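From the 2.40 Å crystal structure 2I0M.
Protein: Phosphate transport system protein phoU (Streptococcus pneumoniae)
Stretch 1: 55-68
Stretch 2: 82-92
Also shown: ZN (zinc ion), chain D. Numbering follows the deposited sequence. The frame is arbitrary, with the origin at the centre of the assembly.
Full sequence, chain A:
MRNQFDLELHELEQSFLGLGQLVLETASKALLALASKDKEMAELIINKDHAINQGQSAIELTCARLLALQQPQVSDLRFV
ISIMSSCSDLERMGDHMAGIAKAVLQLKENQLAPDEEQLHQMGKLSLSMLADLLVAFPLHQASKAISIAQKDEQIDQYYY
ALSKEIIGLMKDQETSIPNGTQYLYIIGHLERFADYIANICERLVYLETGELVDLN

Stretch 1 55-68: GQSAIELTCARLLA
Stretch 2 (82-92) SIMSSCSDLER

The centre of this contact is apolar and is built from Ile-59 and Cys-63 on one helix and Ile-83, Met-84 and Cys-87 on the other. Ile-59 CG2 lies 3.5 Å from Ile-83 CG2. Cys-63 SG lies 3.6 Å from the same Ile-83 CG2, so this one methyl meets two residues a helical turn apart. Ile-59 has chi1 m and chi2 t. Ile-83 is m, m; its CA-to-CB bond points toward the first stretch, while the end of its side chain leads away. Cys-63 is m, with its CA-to-CB bond also toward the partner helix.

Two helices carry these side chains. Residues 55-66 are helical, in a helix that begins earlier in the chain. Residues 82-92 belong to a helix that extends beyond the stretch at both ends. Phi and psi stay near -65° and -40° through most of both. The axes are nearly antiparallel, at 171°, and approach to 9.4 Å. The register is set by two pairs: Glu-60 CA is 5.5 Å from Met-84 CA, and Gln-56 CA is 5.8 Å from Cys-87 CA. Backbone hydrogen bonds keep the helical spacing, among them Cys-63 N to Ile-59 O at 2.9 Å and Cys-87 N to Ile-83 O at 2.8 Å.

Met-84 extends the apolar centre toward Leu-67. Its CA-to-CB bond points sideways, but its long, unbranched chain (chi1 m, chi2 t, chi3 -143°) brings the end nearer the first stretch. Met-84 CE lies 3.4 Å from Cys-63 CB and 3.4 Å from Leu-67 CD2. It is also 3.6 Å from Ala-64 N, close to the backbone; the small side chain of Ala-64 takes up little room here. Leu-67 has chi1 m and chi2 -23°.

Cys-87 has chi1 p, and its CA-to-CB bond points toward the first stretch. Its SG is 4.0 Å from Ile-59 CG2, 4.1 Å from Glu-60 CG and 3.9 Å from Gln-56 CG. The compact thiol thus packs against carbon from three residues. Glu-60 (m, t, chi3 -26°) offers its aliphatic portion here, and both its carboxylate oxygens are hydrogen-bonded elsewhere in the structure.

The polar edge begins at Gln-56, which is t, t with chi3 29°. Its extended side chain runs to the flank of the second helix, beside Ser-88 and Glu-91. Gln-56 NE2 is 3.3 Å from Ser-88 CA and 3.6 Å from Ser-88 CB. Gln-56 OE1 is 3.1 Å from Glu-91 CG. These are contacts with carbon, and Gln-56 NE2 is buried without a polar partner in the model. Ser-88, chi1 t, is small enough to sit beside the amide.

Glu-91 ends the contact, with chi1 109°, chi2 p and chi3 -86°. Its carboxylate binds the zinc ion, with OE1 at 2.6 Å and OE2 at 2.3 Å from ZN.

No hydrogen bond joins the stretches. Packing holds them together, burying 468 Å² over both sides.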

ATOM      1  N   GLY A  55       2.390  -2.293  18.625  1.00 41.36           N
ATOM      2  CA  GLY A  55       1.009  -2.728  18.801  1.00 42.26           C
ATOM      3  C   GLY A  55       0.595  -3.742  17.752  1.00 43.09           C
ATOM      4  O   GLY A  55      -0.159  -4.674  18.038  1.00 43.18           O
ATOM      5  N   GLN A  56       1.089  -3.539  16.532  1.00 43.39           N
ATOM      6  CA  GLN A  56       0.887  -4.446  15.422  1.00 43.87           C
ATOM      7  C   GLN A  56       1.536  -5.807  15.682  1.00 44.23           C
ATOM      8  O   GLN A  56       0.931  -6.842  15.407  1.00 44.59           O
ATOM      9  CB  GLN A  56       1.451  -3.817  14.146  1.00 43.83           C
ATOM     10  CG  GLN A  56       1.474  -4.750  12.959  1.00 45.27           C
ATOM     11  CD  GLN A  56       2.520  -4.383  11.936  1.00 44.86           C
ATOM     12  OE1 GLN A  56       3.561  -3.810  12.264  1.00 47.38           O
ATOM     13  NE2 GLN A  56       2.270  -4.738  10.700  1.00 44.17           N
ATOM     14  N   SER A  57       2.758  -5.812  16.218  1.00 44.03           N
ATOM     15  CA  SER A  57       3.451  -7.070  16.439  1.00 43.95           C
ATOM     16  C   SER A  57       2.737  -7.876  17.524  1.00 43.66           C
ATOM     17  O   SER A  57       2.587  -9.092  17.400  1.00 43.71           O
ATOM     18  CB  SER A  57       4.942  -6.855  16.740  1.00 44.04           C
ATOM     19  OG  SER A  57       5.248  -7.006  18.119  1.00 44.97           O
ATOM     20  N   ALA A  58       2.279  -7.187  18.566  1.00 43.33           N
ATOM     21  CA  ALA A  58       1.512  -7.809  19.643  1.00 43.34           C
ATOM     22  C   ALA A  58       0.278  -8.517  19.089  1.00 43.46           C
ATOM     23  O   ALA A  58       0.040  -9.692  19.385  1.00 43.13           O
ATOM     24  CB  ALA A  58       1.111  -6.764  20.695  1.00 43.32           C
ATOM     25  N   ILE A  59      -0.479  -7.799  18.256  1.00 43.75           N
ATOM     26  CA  ILE A  59      -1.680  -8.332  17.605  1.00 43.92           C
ATOM     27  C   ILE A  59      -1.360  -9.489  16.666  1.00 44.47           C
ATOM     28  O   ILE A  59      -1.967 -10.565  16.791  1.00 44.81           O
ATOM     29  CB  ILE A  59      -2.429  -7.230  16.862  1.00 43.90           C
ATOM     30  CG1 ILE A  59      -2.957  -6.194  17.856  1.00 43.58           C
ATOM     31  CG2 ILE A  59      -3.585  -7.806  16.023  1.00 44.49           C
ATOM     32  CD1 ILE A  59      -3.254  -4.862  17.203  1.00 43.00           C
ATOM     33  N   GLU A  60      -0.416  -9.267  15.738  1.00 44.66           N
ATOM     34  CA  GLU A  60       0.141 -10.333  14.870  1.00 44.97           C
ATOM     35  C   GLU A  60       0.448 -11.619  15.630  1.00 45.00           C
ATOM     36  O   GLU A  60       0.177 -12.715  15.133  1.00 44.72           O
ATOM     37  CB  GLU A  60       1.437  -9.881  14.188  1.00 44.60           C
ATOM     38  CG  GLU A  60       1.263  -8.977  12.998  1.00 44.55           C
ATOM     39  CD  GLU A  60       2.566  -8.661  12.282  1.00 45.25           C
ATOM     40  OE1 GLU A  60       3.664  -8.693  12.897  1.00 47.53           O
ATOM     41  OE2 GLU A  60       2.500  -8.361  11.079  1.00 47.36           O
ATOM     42  N   LEU A  61       1.013 -11.466  16.829  1.00 45.39           N
ATOM     43  CA  LEU A  61       1.482 -12.593  17.633  1.00 46.30           C
ATOM     44  C   LEU A  61       0.374 -13.356  18.340  1.00 46.38           C
ATOM     45  O   LEU A  61       0.410 -14.593  18.372  1.00 46.73           O
ATOM     46  CB  LEU A  61       2.566 -12.160  18.635  1.00 46.18           C
ATOM     47  CG  LEU A  61       4.029 -12.507  18.301  1.00 47.08           C
ATOM     48  CD1 LEU A  61       4.493 -11.868  16.997  1.00 47.48           C
ATOM     49  CD2 LEU A  61       4.964 -12.103  19.445  1.00 47.10           C
ATOM     50  N   THR A  62      -0.599 -12.639  18.905  1.00 46.42           N
ATOM     51  CA  THR A  62      -1.758 -13.309  19.502  1.00 46.49           C
ATOM     52  C   THR A  62      -2.679 -13.913  18.423  1.00 47.02           C
ATOM     53  O   THR A  62      -3.349 -14.908  18.674  1.00 46.80           O
ATOM     54  CB  THR A  62      -2.561 -12.431  20.540  1.00 46.41           C
ATOM     55  OG1 THR A  62      -3.710 -11.847  19.932  1.00 44.94           O
ATOM     56  CG2 THR A  62      -1.700 -11.363  21.191  1.00 45.84           C
ATOM     57  N   CYS A  63      -2.691 -13.320  17.229  1.00 47.76           N
ATOM     58  CA  CYS A  63      -3.326 -13.939  16.053  1.00 48.82           C
ATOM     59  C   CYS A  63      -2.661 -15.280  15.745  1.00 49.94           C
ATOM     60  O   CYS A  63      -3.314 -16.331  15.782  1.00 50.31           O
ATOM     61  CB  CYS A  63      -3.206 -13.045  14.818  1.00 48.40           C
ATOM     62  SG  CYS A  63      -4.447 -11.743  14.588  1.00 47.48           S
ATOM     63  N   ALA A  64      -1.360 -15.234  15.455  1.00 51.13           N
ATOM     64  CA  ALA A  64      -0.590 -16.429  15.086  1.00 52.35           C
ATOM     65  C   ALA A  64      -0.749 -17.554  16.106  1.00 53.19           C
ATOM     66  O   ALA A  64      -0.918 -18.707  15.730  1.00 53.49           O
ATOM     67  CB  ALA A  64       0.882 -16.087  14.882  1.00 52.15           C
ATOM     68  N   ARG A  65      -0.721 -17.211  17.390  1.00 54.41           N
ATOM     69  CA  ARG A  65      -0.928 -18.201  18.435  1.00 55.74           C
ATOM     70  C   ARG A  65      -2.393 -18.632  18.574  1.00 56.49           C
ATOM     71  O   ARG A  65      -2.666 -19.732  19.058  1.00 56.73           O
ATOM     72  CB  ARG A  65      -0.401 -17.702  19.783  1.00 55.73           C
ATOM     73  CG  ARG A  65      -1.398 -16.855  20.541  1.00 56.87           C
ATOM     74  CD  ARG A  65      -1.311 -17.077  22.037  1.00 58.48           C
ATOM     75  NE  ARG A  65      -2.458 -16.479  22.711  1.00 59.39           N
ATOM     76  CZ  ARG A  65      -2.502 -15.228  23.158  1.00 60.75           C
ATOM     77  NH1 ARG A  65      -3.601 -14.777  23.756  1.00 60.75           N
ATOM     78  NH2 ARG A  65      -1.452 -14.426  23.013  1.00 61.26           N
ATOM     79  N   LEU A  66      -3.335 -17.779  18.171  1.00 57.29           N
ATOM     80  CA  LEU A  66      -4.751 -18.119  18.354  1.00 58.01           C
ATOM     81  C   LEU A  66      -5.203 -19.254  17.466  1.00 58.49           C
ATOM     82  O   LEU A  66      -6.046 -20.057  17.861  1.00 58.67           O
ATOM     83  CB  LEU A  66      -5.681 -16.915  18.178  1.00 57.99           C
ATOM     84  CG  LEU A  66      -6.217 -16.293  19.470  1.00 57.95           C
ATOM     85  CD1 LEU A  66      -7.326 -15.298  19.155  1.00 57.79           C
ATOM     86  CD2 LEU A  66      -6.711 -17.368  20.430  1.00 58.06           C
ATOM     87  N   LEU A  67      -4.628 -19.325  16.271  1.00 59.15           N
ATOM     88  CA  LEU A  67      -4.930 -20.411  15.362  1.00 59.92           C
ATOM     89  C   LEU A  67      -4.756 -21.798  16.023  1.00 60.65           C
ATOM     90  O   LEU A  67      -5.505 -22.735  15.712  1.00 61.14           O
ATOM     91  CB  LEU A  67      -4.108 -20.286  14.076  1.00 59.70           C
ATOM     92  CG  LEU A  67      -4.480 -19.289  12.963  1.00 59.73           C
ATOM     93  CD1 LEU A  67      -5.948 -18.887  12.976  1.00 59.69           C
ATOM     94  CD2 LEU A  67      -3.591 -18.072  12.959  1.00 59.81           C
ATOM     95  N   ALA A  68      -3.792 -21.918  16.943  1.00 61.12           N
ATOM     96  CA  ALA A  68      -3.492 -23.205  17.601  1.00 61.53           C
ATOM     97  C   ALA A  68      -4.387 -23.536  18.804  1.00 61.77           C
ATOM     98  O   ALA A  68      -5.069 -24.560  18.796  1.00 61.77           O
ATOM     99  CB  ALA A  68      -1.999 -23.334  17.960  1.00 61.53           C
ATOM    100  N   SER A  82      -8.035 -11.662   8.622  1.00 43.42           N
ATOM    101  CA  SER A  82      -8.439 -10.285   8.384  1.00 43.52           C
ATOM    102  C   SER A  82      -7.797  -9.313   9.374  1.00 43.18           C
ATOM    103  O   SER A  82      -7.449  -8.208   9.007  1.00 42.73           O
ATOM    104  CB  SER A  82      -9.966 -10.161   8.445  1.00 43.62           C
ATOM    105  OG  SER A  82     -10.570 -10.946   7.435  1.00 45.96           O
ATOM    106  N   ILE A  83      -7.676  -9.722  10.632  1.00 43.67           N
ATOM    107  CA  ILE A  83      -7.031  -8.909  11.657  1.00 44.26           C
ATOM    108  C   ILE A  83      -5.526  -8.776  11.346  1.00 44.95           C
ATOM    109  O   ILE A  83      -4.985  -7.671  11.362  1.00 44.74           O
ATOM    110  CB  ILE A  83      -7.264  -9.492  13.068  1.00 44.19           C
ATOM    111  CG1 ILE A  83      -8.769  -9.502  13.438  1.00 44.42           C
ATOM    112  CG2 ILE A  83      -6.385  -8.793  14.099  1.00 43.63           C
ATOM    113  CD1 ILE A  83      -9.421  -8.147  13.823  1.00 43.75           C
ATOM    114  N   MET A  84      -4.877  -9.891  11.013  1.00 46.10           N
ATOM    115  CA  MET A  84      -3.443  -9.904  10.691  1.00 47.76           C
ATOM    116  C   MET A  84      -3.134  -8.980   9.532  1.00 47.38           C
ATOM    117  O   MET A  84      -2.223  -8.168   9.599  1.00 47.48           O
ATOM    118  CB  MET A  84      -2.968 -11.308  10.348  1.00 47.66           C
ATOM    119  CG  MET A  84      -2.836 -12.226  11.540  1.00 49.20           C
ATOM    120  SD  MET A  84      -1.755 -13.645  11.205  1.00 50.35           S
ATOM    121  CE  MET A  84      -2.585 -14.923  12.112  1.00 49.51           C
ATOM    122  N   SER A  85      -3.936  -9.093   8.483  1.00 47.68           N
ATOM    123  CA  SER A  85      -3.782  -8.285   7.287  1.00 47.66           C
ATOM    124  C   SER A  85      -4.124  -6.816   7.534  1.00 47.21           C
ATOM    125  O   SER A  85      -3.446  -5.937   7.039  1.00 47.69           O
ATOM    126  CB  SER A  85      -4.659  -8.871   6.177  1.00 48.14           C
ATOM    127  OG  SER A  85      -5.111  -7.851   5.297  1.00 51.32           O
ATOM    128  N   SER A  86      -5.171  -6.553   8.306  1.00 46.36           N
ATOM    129  CA  SER A  86      -5.615  -5.197   8.541  1.00 46.32           C
ATOM    130  C   SER A  86      -4.729  -4.425   9.532  1.00 46.49           C
ATOM    131  O   SER A  86      -4.595  -3.210   9.427  1.00 46.03           O
ATOM    132  CB  SER A  86      -7.083  -5.173   9.007  1.00 46.19           C
ATOM    133  OG  SER A  86      -7.971  -5.631   7.999  1.00 46.22           O
ATOM    134  N   CYS A  87      -4.126  -5.111  10.497  1.00 46.94           N
ATOM    135  CA  CYS A  87      -3.311  -4.383  11.479  1.00 47.38           C
ATOM    136  C   CYS A  87      -2.022  -3.851  10.820  1.00 46.50           C
ATOM    137  O   CYS A  87      -1.571  -2.748  11.116  1.00 46.54           O
ATOM    138  CB  CYS A  87      -3.086  -5.195  12.761  1.00 46.80           C
ATOM    139  SG  CYS A  87      -1.981  -6.565  12.588  1.00 53.92           S
ATOM    140  N   SER A  88      -1.494  -4.626   9.879  1.00 46.03           N
ATOM    141  CA  SER A  88      -0.432  -4.209   8.957  1.00 45.54           C
ATOM    142  C   SER A  88      -0.737  -2.972   8.088  1.00 44.76           C
ATOM    143  O   SER A  88       0.112  -2.093   7.929  1.00 44.65           O
ATOM    144  CB  SER A  88      -0.065  -5.384   8.054  1.00 45.45           C
ATOM    145  OG  SER A  88       0.837  -4.967   7.048  1.00 47.48           O
ATOM    146  N   ASP A  89      -1.924  -2.925   7.499  1.00 44.34           N
ATOM    147  CA  ASP A  89      -2.372  -1.760   6.736  1.00 44.37           C
ATOM    148  C   ASP A  89      -2.446  -0.528   7.655  1.00 44.11           C
ATOM    149  O   ASP A  89      -2.170   0.604   7.244  1.00 43.04           O
ATOM    150  CB  ASP A  89      -3.765  -2.022   6.125  1.00 44.93           C
ATOM    151  CG  ASP A  89      -3.734  -2.966   4.930  1.00 45.85           C
ATOM    152  OD1 ASP A  89      -2.652  -3.236   4.374  1.00 51.07           O
ATOM    153  OD2 ASP A  89      -4.811  -3.428   4.508  1.00 49.90           O
ATOM    154  N   LEU A  90      -2.819  -0.783   8.906  1.00 43.76           N
ATOM    155  CA  LEU A  90      -2.952   0.229   9.913  1.00 43.73           C
ATOM    156  C   LEU A  90      -1.569   0.795  10.275  1.00 43.62           C
ATOM    157  O   LEU A  90      -1.412   2.011  10.337  1.00 43.38           O
ATOM    158  CB  LEU A  90      -3.670  -0.372  11.126  1.00 44.35           C
ATOM    159  CG  LEU A  90      -4.901   0.208  11.821  1.00 45.18           C
ATOM    160  CD1 LEU A  90      -6.043   0.711  10.886  1.00 45.42           C
ATOM    161  CD2 LEU A  90      -5.411  -0.857  12.786  1.00 44.24           C
ATOM    162  N   GLU A  91      -0.553  -0.050  10.470  1.00 43.72           N
ATOM    163  CA  GLU A  91       0.785   0.525  10.692  1.00 43.55           C
ATOM    164  C   GLU A  91       1.374   1.263   9.495  1.00 43.10           C
ATOM    165  O   GLU A  91       2.196   2.161   9.668  1.00 42.91           O
ATOM    166  CB  GLU A  91       1.765  -0.351  11.543  1.00 43.73           C
ATOM    167  CG  GLU A  91       2.968  -1.071  10.983  1.00 42.64           C
ATOM    168  CD  GLU A  91       3.875  -0.294  10.039  1.00 43.03           C
ATOM    169  OE1 GLU A  91       3.556  -0.297   8.829  1.00 41.37           O
ATOM    170  OE2 GLU A  91       4.932   0.247  10.470  1.00 40.66           O
ATOM    171  N   ARG A  92       0.917   0.926   8.288  1.00 42.61           N
ATOM    172  CA  ARG A  92       1.343   1.676   7.099  1.00 42.09           C
ATOM    173  C   ARG A  92       0.610   3.017   7.040  1.00 41.09           C
ATOM    174  O   ARG A  92       1.208   4.041   6.716  1.00 41.23           O
ATOM    175  CB  ARG A  92       1.206   0.842   5.828  1.00 42.03           C
ATOM    176  CG  ARG A  92       2.190  -0.332   5.826  1.00 43.61           C
ATOM    177  CD  ARG A  92       1.972  -1.258   4.679  1.00 46.92           C
ATOM    178  NE  ARG A  92       2.806  -2.456   4.765  1.00 50.56           N
ATOM    179  CZ  ARG A  92       2.723  -3.479   3.915  1.00 52.57           C
ATOM    180  NH1 ARG A  92       1.836  -3.442   2.914  1.00 51.78           N
ATOM    181  NH2 ARG A  92       3.532  -4.535   4.054  1.00 51.75           N
TER
HETATM  182 ZN    ZN D 219       5.971   0.554   8.466  1.00 46.45          ZN